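Local coordinates for Acarbose/maltose binding protein GacH (Streptomyces glaucescens, PDB 3K01) that binds acarbose and an acarbose homolog as the solute receptor of an ABC transporter, and probably also maltose, at residues A[33-38]-A[68-73]; A[93-98]-A[297-302]. All blocks are in the same frame, centred on the assembly; numbering follows the deposited sequence. Where two conformers were deposited one is given.

Overall arrangement
Interactions 1 and 2 lie side by side in the same lobe, their centres about 12 Å apart, and both pack a helix on one large mixed sheet. Interaction 1 sets helix 67-79 against the end of strand 28-34. Interaction 2, which opens after interaction 1 has closed along the chain, sets the next helix, 92-100, against strand 293-302. Strand 87-91 pairs with both of these strands, so it separates them within the sheet. The two helices also meet directly, with a probable hydrogen bond from Asn71 to Asp97, while Thr35 packs on Trp298. Segments from near the start of the chain and from almost 300 residues into it thus come together in one sheet, with helices 67-79 and 92-100 packed on it.

Interaction 1 (A[33-38]-A[68-73]); sequences WDTSNE and GEANAK
Lys73 lays its aliphatic chain across the six-membered ring of Trp33, the two side chains crossing at about a right angle. This is a CH-pi contact: Lys73 CE stands 4.0 Å from the centroid of that ring, over the face and shifted toward its rim. Lys73 CG comes from the same chain to within 3.6 Å of Trp33 CZ3. The lysine chain stays extended until its last torsion, where a bend (chi4 63°) turns NZ out of line with the carbons that lie on the indole. Val63, Val65 and Pro85 also touch Trp33.

The second apolar contact is tight: Thr35 CG2 meets Ala70 CB at 3.4 Å. With OG1 lodged between the backbone N and the carbonyl carbon (chi1 57°), the threonine presents its methyl to the helix, while OG1 accepts a hydrogen bond from Arg89.

Polar bonds shape the chain leaving the strand. Ser36 N reaches Asp34 OD1 at 3.0 Å from well above the carboxylate plane, closing an Asx turn, and Ser36 OG donates to Asp34 OD2 at 2.7 Å on the syn side. Tyr62 makes a further hydrogen bond to OD2, so this buried carboxylate is held at both oxygens.

Helix 67-79 here lies over strand 28-34 while linking strand 58-64 to strand 87-91, which flank that strand in parallel. Such a beta-alpha-beta crossover, passing over an intervening strand, belongs to the alpha/beta lobe of type II solute-binding proteins.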
ATOM      1  N   TRP A  33       5.916  -5.005 -18.874  1.00  9.53           N
ATOM      2  CA  TRP A  33       5.073  -3.819 -18.674  1.00  9.03           C
ATOM      3  C   TRP A  33       5.251  -3.279 -17.274  1.00  9.50           C
ATOM      4  O   TRP A  33       4.895  -3.936 -16.279  1.00  9.61           O
ATOM      5  CB  TRP A  33       3.606  -4.153 -18.913  1.00  9.45           C
ATOM      6  CG  TRP A  33       3.227  -4.328 -20.357  1.00  8.89           C
ATOM      7  CD1 TRP A  33       4.070  -4.356 -21.452  1.00  9.75           C
ATOM      8  CD2 TRP A  33       1.904  -4.529 -20.867  1.00  8.23           C
ATOM      9  NE1 TRP A  33       3.334  -4.546 -22.605  1.00 10.29           N
ATOM     10  CE2 TRP A  33       2.011  -4.679 -22.270  1.00  9.65           C
ATOM     11  CE3 TRP A  33       0.637  -4.611 -20.273  1.00  9.79           C
ATOM     12  CZ2 TRP A  33       0.892  -4.869 -23.086  1.00 10.68           C
ATOM     13  CZ3 TRP A  33      -0.473  -4.826 -21.091  1.00 10.90           C
ATOM     14  CH2 TRP A  33      -0.331  -4.965 -22.476  1.00 10.82           C
ATOM     15  N   ASP A  34       5.849  -2.085 -17.214  1.00  9.77           N
ATOM     16  CA  ASP A  34       6.105  -1.357 -15.981  1.00 10.15           C
ATOM     17  C   ASP A  34       5.060  -0.269 -15.802  1.00 10.58           C
ATOM     18  O   ASP A  34       4.609   0.330 -16.776  1.00 13.02           O
ATOM     19  CB  ASP A  34       7.500  -0.744 -16.076  1.00 10.69           C
ATOM     20  CG  ASP A  34       7.873   0.080 -14.860  1.00 10.07           C
ATOM     21  OD1 ASP A  34       7.366  -0.181 -13.745  1.00 10.49           O
ATOM     22  OD2 ASP A  34       8.691   1.009 -15.044  1.00 11.81           O
ATOM     23  N   THR A  35       4.652  -0.035 -14.561  1.00 11.05           N
ATOM     24  CA  THR A  35       3.642   1.004 -14.253  1.00 11.16           C
ATOM     25  C   THR A  35       4.259   2.180 -13.476  1.00 11.59           C
ATOM     26  O   THR A  35       3.520   3.046 -12.982  1.00 12.62           O
ATOM     27  CB  THR A  35       2.563   0.451 -13.345  1.00 11.63           C
ATOM     28  OG1 THR A  35       3.213  -0.034 -12.168  1.00 11.65           O
ATOM     29  CG2 THR A  35       1.793  -0.679 -14.017  1.00 12.78           C
ATOM     30  N   SER A  36       5.578   2.221 -13.329  1.00 11.46           N
ATOM     31  CA  SER A  36       6.206   3.291 -12.565  1.00 11.77           C
ATOM     32  C   SER A  36       5.924   4.659 -13.207  1.00 12.45           C
ATOM     33  O   SER A  36       5.589   4.773 -14.397  1.00 12.33           O
ATOM     34  CB  SER A  36       7.701   3.019 -12.369  1.00 11.79           C
ATOM     35  OG  SER A  36       8.408   3.252 -13.571  1.00 11.67           O
ATOM     36  N   ASN A  37       6.035   5.698 -12.386  1.00 13.62           N
ATOM     37  CA  ASN A  37       5.637   7.040 -12.833  1.00 13.85           C
ATOM     38  C   ASN A  37       6.670   7.749 -13.717  1.00 14.18           C
ATOM     39  O   ASN A  37       7.756   7.227 -14.003  1.00 13.30           O
ATOM     40  CB  ASN A  37       5.189   7.906 -11.637  1.00 14.35           C
ATOM     41  CG  ASN A  37       6.329   8.316 -10.744  1.00 15.13           C
ATOM     42  OD1 ASN A  37       7.471   8.426 -11.170  1.00 17.50           O
ATOM     43  ND2 ASN A  37       6.008   8.586  -9.482  1.00 18.16           N
ATOM     44  N   GLU A  38       6.320   8.965 -14.136  1.00 14.95           N
ATOM     45  CA  GLU A  38       7.167   9.744 -15.036  1.00 16.45           C
ATOM     46  C   GLU A  38       8.599   9.909 -14.532  1.00 15.94           C
ATOM     47  O   GLU A  38       9.545   9.840 -15.320  1.00 16.70           O
ATOM     48  CB  GLU A  38       6.519  11.117 -15.298  1.00 17.53           C
ATOM     49  CG  GLU A  38       7.368  12.115 -16.077  1.00 23.36           C
ATOM     50  CD  GLU A  38       7.561  11.733 -17.534  1.00 28.80           C
ATOM     51  OE1 GLU A  38       6.692  11.028 -18.113  1.00 31.77           O
ATOM     52  OE2 GLU A  38       8.583  12.164 -18.114  1.00 31.09           O
ATOM     53  N   GLY A  68      -2.803   3.695 -13.803  1.00 14.64           N
ATOM     54  CA  GLY A  68      -4.267   3.697 -13.789  1.00 14.23           C
ATOM     55  C   GLY A  68      -4.896   3.067 -15.017  1.00 14.12           C
ATOM     56  O   GLY A  68      -6.119   2.913 -15.090  1.00 13.65           O
ATOM     57  N   GLU A  69      -4.069   2.697 -15.997  1.00 14.09           N
ATOM     58  CA  GLU A  69      -4.538   2.027 -17.215  1.00 14.25           C
ATOM     59  C   GLU A  69      -4.105   0.562 -17.297  1.00 13.30           C
ATOM     60  O   GLU A  69      -4.614  -0.207 -18.124  1.00 12.95           O
ATOM     61  CB  GLU A  69      -4.020   2.745 -18.456  1.00 15.54           C
ATOM     62  CG  GLU A  69      -4.645   4.115 -18.610  1.00 18.38           C
ATOM     63  CD  GLU A  69      -4.074   4.901 -19.760  1.00 23.36           C
ATOM     64  OE1 GLU A  69      -3.463   4.292 -20.667  1.00 26.58           O
ATOM     65  OE2 GLU A  69      -4.253   6.142 -19.761  1.00 25.35           O
ATOM     66  N   ALA A  70      -3.165   0.185 -16.436  1.00 12.03           N
ATOM     67  CA  ALA A  70      -2.427  -1.084 -16.608  1.00 11.07           C
ATOM     68  C   ALA A  70      -3.287  -2.319 -16.333  1.00 11.03           C
ATOM     69  O   ALA A  70      -3.154  -3.342 -17.033  1.00 11.60           O
ATOM     70  CB  ALA A  70      -1.168  -1.076 -15.739  1.00 12.24           C
ATOM     71  N   ASN A  71      -4.164  -2.254 -15.334  1.00 10.31           N
ATOM     72  CA  ASN A  71      -4.997  -3.414 -15.004  1.00 10.45           C
ATOM     73  C   ASN A  71      -5.876  -3.821 -16.178  1.00 10.85           C
ATOM     74  O   ASN A  71      -5.882  -4.983 -16.600  1.00 10.28           O
ATOM     75  CB  ASN A  71      -5.802  -3.139 -13.723  1.00 10.63           C
ATOM     76  CG  ASN A  71      -6.588  -4.350 -13.234  1.00  9.67           C
ATOM     77  OD1 ASN A  71      -7.528  -4.781 -13.883  1.00 12.86           O
ATOM     78  ND2 ASN A  71      -6.234  -4.877 -12.072  1.00 10.42           N
ATOM     79  N   ALA A  72      -6.597  -2.855 -16.739  1.00 10.72           N
ATOM     80  CA  ALA A  72      -7.455  -3.122 -17.878  1.00 11.41           C
ATOM     81  C   ALA A  72      -6.657  -3.507 -19.129  1.00 10.84           C
ATOM     82  O   ALA A  72      -7.054  -4.401 -19.863  1.00 12.17           O
ATOM     83  CB  ALA A  72      -8.357  -1.922 -18.160  1.00 12.16           C
ATOM     84  N   LYS A  73      -5.527  -2.850 -19.360  1.00 10.66           N
ATOM     85  CA  LYS A  73      -4.731  -3.156 -20.546  1.00 11.28           C
ATOM     86  C   LYS A  73      -4.254  -4.611 -20.500  1.00 10.75           C
ATOM     87  O   LYS A  73      -4.297  -5.328 -21.497  1.00 10.69           O
ATOM     88  CB  LYS A  73      -3.548  -2.196 -20.635  1.00 12.04           C
ATOM     89  CG  LYS A  73      -2.797  -2.228 -21.959  1.00 12.69           C
ATOM     90  CD  LYS A  73      -1.514  -1.410 -21.895  1.00 13.96           C
ATOM     91  CE  LYS A  73      -0.717  -1.416 -23.214  1.00 16.28           C
ATOM     92  NZ  LYS A  73      -1.457  -0.807 -24.339  1.00 20.88           N
TER

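Interaction 2 (A[93-98]-A[297-302]); sequences AWVADF and GWNLSV
Val95 and Ser301 have the nearest CA atoms across helix 93-98 and strand 297-302, with 7.6 Å between Val95 CA and Ser301 CA. The segment axes come to 9.1 Å, and their N-to-C directions differ by 38°.

Toward the start of both segments, Trp94 and Trp298 form a T-shaped stack: the edge of Trp298 is turned to the face of Trp94, with six-membered rings 5.3 Å apart between centroids and planes at 87°. Trp298 CZ3 leads, 3.7 Å from Trp94 CZ3, and Trp298 CH2 follows at 3.9 Å from Trp94 CH2. Arg89 adds a cation-pi contact to Trp298.

Strand 293-302 runs antiparallel both to strand 87-91 and to the long strand 132-148, which also pairs with strand 254-259. This is consistent with the hinge-side strands of type II solute-binding proteins, where the chain crosses between lobes.

Farther along, Val95 turns a methyl to the strand. CG1 stands anti to the backbone N (chi1 178°), which puts CG2 anti to the carbonyl carbon and facing the end of the Asn299 side chain, the two side chains crossing at about a right angle. Thr90 and Tyr134 also touch Val95.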
ATOM      1  N   ALA A  93      -2.814  -6.101  -4.724  1.00  8.04           N
ATOM      2  CA  ALA A  93      -4.173  -6.659  -4.879  1.00  8.83           C
ATOM      3  C   ALA A  93      -4.369  -7.277  -6.260  1.00  8.44           C
ATOM      4  O   ALA A  93      -5.255  -8.120  -6.461  1.00  9.15           O
ATOM      5  CB  ALA A  93      -5.241  -5.585  -4.648  1.00  9.78           C
ATOM      6  N   TRP A  94      -3.562  -6.865  -7.235  1.00  7.77           N
ATOM      7  CA  TRP A  94      -3.746  -7.349  -8.604  1.00  7.89           C
ATOM      8  C   TRP A  94      -3.267  -8.792  -8.751  1.00  8.60           C
ATOM      9  O   TRP A  94      -3.663  -9.447  -9.718  1.00  8.12           O
ATOM     10  CB  TRP A  94      -3.027  -6.489  -9.633  1.00  8.07           C
ATOM     11  CG  TRP A  94      -3.500  -5.079  -9.765  1.00  7.98           C
ATOM     12  CD1 TRP A  94      -4.463  -4.444  -9.026  1.00  9.58           C
ATOM     13  CD2 TRP A  94      -2.941  -4.111 -10.649  1.00  8.93           C
ATOM     14  NE1 TRP A  94      -4.545  -3.127  -9.435  1.00 10.31           N
ATOM     15  CE2 TRP A  94      -3.627  -2.901 -10.433  1.00  9.76           C
ATOM     16  CE3 TRP A  94      -1.925  -4.152 -11.618  1.00  9.35           C
ATOM     17  CZ2 TRP A  94      -3.310  -1.726 -11.134  1.00 11.10           C
ATOM     18  CZ3 TRP A  94      -1.621  -2.987 -12.326  1.00  8.92           C
ATOM     19  CH2 TRP A  94      -2.324  -1.799 -12.078  1.00  9.94           C
ATOM     20  N   VAL A  95      -2.417  -9.288  -7.854  1.00  7.74           N
ATOM     21  CA  VAL A  95      -1.980 -10.677  -7.965  1.00  7.97           C
ATOM     22  C   VAL A  95      -3.185 -11.605  -7.925  1.00  7.80           C
ATOM     23  O   VAL A  95      -3.357 -12.413  -8.846  1.00  8.27           O
ATOM     24  CB  VAL A  95      -0.963 -11.035  -6.881  1.00  7.89           C
ATOM     25  CG1 VAL A  95      -0.567 -12.519  -6.998  1.00  9.66           C
ATOM     26  CG2 VAL A  95       0.265 -10.155  -7.013  1.00  8.90           C
ATOM     27  N   ALA A  96      -4.017 -11.499  -6.899  1.00  7.94           N
ATOM     28  CA  ALA A  96      -5.195 -12.357  -6.812  1.00  7.72           C
ATOM     29  C   ALA A  96      -6.206 -12.019  -7.901  1.00  9.24           C
ATOM     30  O   ALA A  96      -6.864 -12.921  -8.426  1.00  8.82           O
ATOM     31  CB  ALA A  96      -5.829 -12.250  -5.463  1.00  8.36           C
ATOM     32  N   ASP A  97      -6.320 -10.745  -8.266  1.00  8.25           N
ATOM     33  CA  ASP A  97      -7.221 -10.310  -9.338  1.00  9.13           C
ATOM     34  C   ASP A  97      -6.842 -11.090 -10.613  1.00  8.85           C
ATOM     35  O   ASP A  97      -7.659 -11.835 -11.183  1.00  9.45           O
ATOM     36  CB  ASP A  97      -7.081  -8.782  -9.507  1.00  9.22           C
ATOM     37  CG  ASP A  97      -8.063  -8.177 -10.480  1.00 11.63           C
ATOM     38  OD1 ASP A  97      -8.982  -8.886 -10.944  1.00 13.44           O
ATOM     39  OD2 ASP A  97      -7.876  -6.972 -10.748  1.00 12.11           O
ATOM     40  N   PHE A  98      -5.605 -10.958 -11.065  1.00  8.00           N
ATOM     41  CA  PHE A  98      -5.190 -11.597 -12.328  1.00  7.86           C
ATOM     42  C   PHE A  98      -5.135 -13.114 -12.183  1.00  7.97           C
ATOM     43  O   PHE A  98      -5.492 -13.827 -13.122  1.00  8.30           O
ATOM     44  CB  PHE A  98      -3.807 -11.099 -12.730  1.00  7.69           C
ATOM     45  CG  PHE A  98      -3.718  -9.621 -13.070  1.00  7.54           C
ATOM     46  CD1 PHE A  98      -4.808  -8.865 -13.500  1.00  8.88           C
ATOM     47  CD2 PHE A  98      -2.486  -9.019 -13.005  1.00  8.11           C
ATOM     48  CE1 PHE A  98      -4.639  -7.497 -13.804  1.00  9.22           C
ATOM     49  CE2 PHE A  98      -2.308  -7.666 -13.309  1.00  8.04           C
ATOM     50  CZ  PHE A  98      -3.394  -6.910 -13.706  1.00  8.49           C
ATOM     51  N   GLY A 297       1.961  -1.520  -2.492  1.00  7.81           N
ATOM     52  CA  GLY A 297       3.218  -1.834  -3.168  1.00  7.17           C
ATOM     53  C   GLY A 297       2.991  -2.598  -4.453  1.00  7.57           C
ATOM     54  O   GLY A 297       1.866  -2.730  -4.960  1.00  8.13           O
ATOM     55  N   TRP A 298       4.095  -3.123  -4.972  1.00  6.86           N
ATOM     56  CA  TRP A 298       4.131  -3.757  -6.290  1.00  7.47           C
ATOM     57  C   TRP A 298       4.940  -5.021  -6.215  1.00  6.96           C
ATOM     58  O   TRP A 298       5.931  -5.096  -5.502  1.00  7.10           O
ATOM     59  CB  TRP A 298       4.784  -2.827  -7.337  1.00  7.08           C
ATOM     60  CG  TRP A 298       3.968  -1.581  -7.610  1.00  7.91           C
ATOM     61  CD1 TRP A 298       4.038  -0.392  -6.946  1.00 10.01           C
ATOM     62  CD2 TRP A 298       2.910  -1.452  -8.558  1.00  7.78           C
ATOM     63  NE1 TRP A 298       3.106   0.478  -7.455  1.00 10.27           N
ATOM     64  CE2 TRP A 298       2.401  -0.143  -8.449  1.00 10.07           C
ATOM     65  CE3 TRP A 298       2.366  -2.313  -9.530  1.00  8.48           C
ATOM     66  CZ2 TRP A 298       1.357   0.326  -9.256  1.00 11.14           C
ATOM     67  CZ3 TRP A 298       1.330  -1.856 -10.329  1.00 10.46           C
ATOM     68  CH2 TRP A 298       0.827  -0.543 -10.178  1.00 10.83           C
ATOM     69  N   ASN A 299       4.505  -5.975  -7.033  1.00  6.90           N
ATOM     70  CA  ASN A 299       5.140  -7.259  -7.260  1.00  7.26           C
ATOM     71  C   ASN A 299       5.403  -7.382  -8.754  1.00  7.37           C
ATOM     72  O   ASN A 299       5.000  -6.539  -9.558  1.00  7.26           O
ATOM     73  CB  ASN A 299       4.199  -8.365  -6.755  1.00  7.81           C
ATOM     74  CG  ASN A 299       3.987  -8.302  -5.254  1.00  7.17           C
ATOM     75  OD1 ASN A 299       4.842  -7.839  -4.515  1.00  7.30           O
ATOM     76  ND2 ASN A 299       2.844  -8.789  -4.796  1.00  9.23           N
ATOM     77  N   LEU A 300       6.037  -8.491  -9.123  1.00  7.15           N
ATOM     78  CA  LEU A 300       6.244  -8.849 -10.533  1.00  7.04           C
ATOM     79  C   LEU A 300       5.692 -10.230 -10.785  1.00  6.87           C
ATOM     80  O   LEU A 300       5.962 -11.159 -10.021  1.00  7.20           O
ATOM     81  CB  LEU A 300       7.726  -8.855 -10.875  1.00  8.42           C
ATOM     82  CG  LEU A 300       8.403  -7.519 -10.589  1.00  9.15           C
ATOM     83  CD1 LEU A 300       9.777  -7.730  -9.954  1.00 15.04           C
ATOM     84  CD2 LEU A 300       8.420  -6.672 -11.834  1.00 16.23           C
ATOM     85  N   SER A 301       4.901 -10.343 -11.846  1.00  6.87           N
ATOM     86  CA  SER A 301       4.262 -11.602 -12.205  0.50  6.68           C
ATOM     87  C   SER A 301       4.559 -11.961 -13.644  1.00  7.56           C
ATOM     88  O   SER A 301       4.913 -11.103 -14.458  1.00  7.66           O
ATOM     89  CB  SER A 301       2.757 -11.475 -12.012  0.50  6.25           C
ATOM     90  OG  SER A 301       2.471 -11.225 -10.651  0.50  3.78           O
ATOM     91  N   VAL A 302       4.405 -13.235 -13.956  1.00  8.01           N
ATOM     92  CA  VAL A 302       4.649 -13.770 -15.286  1.00  7.94           C
ATOM     93  C   VAL A 302       3.291 -14.118 -15.890  1.00  8.02           C
ATOM     94  O   VAL A 302       2.465 -14.750 -15.234  1.00  8.35           O
ATOM     95  CB  VAL A 302       5.542 -15.013 -15.206  1.00  8.36           C
ATOM     96  CG1 VAL A 302       5.710 -15.627 -16.592  1.00  8.95           C
ATOM     97  CG2 VAL A 302       6.923 -14.685 -14.582  1.00  9.43           C
TER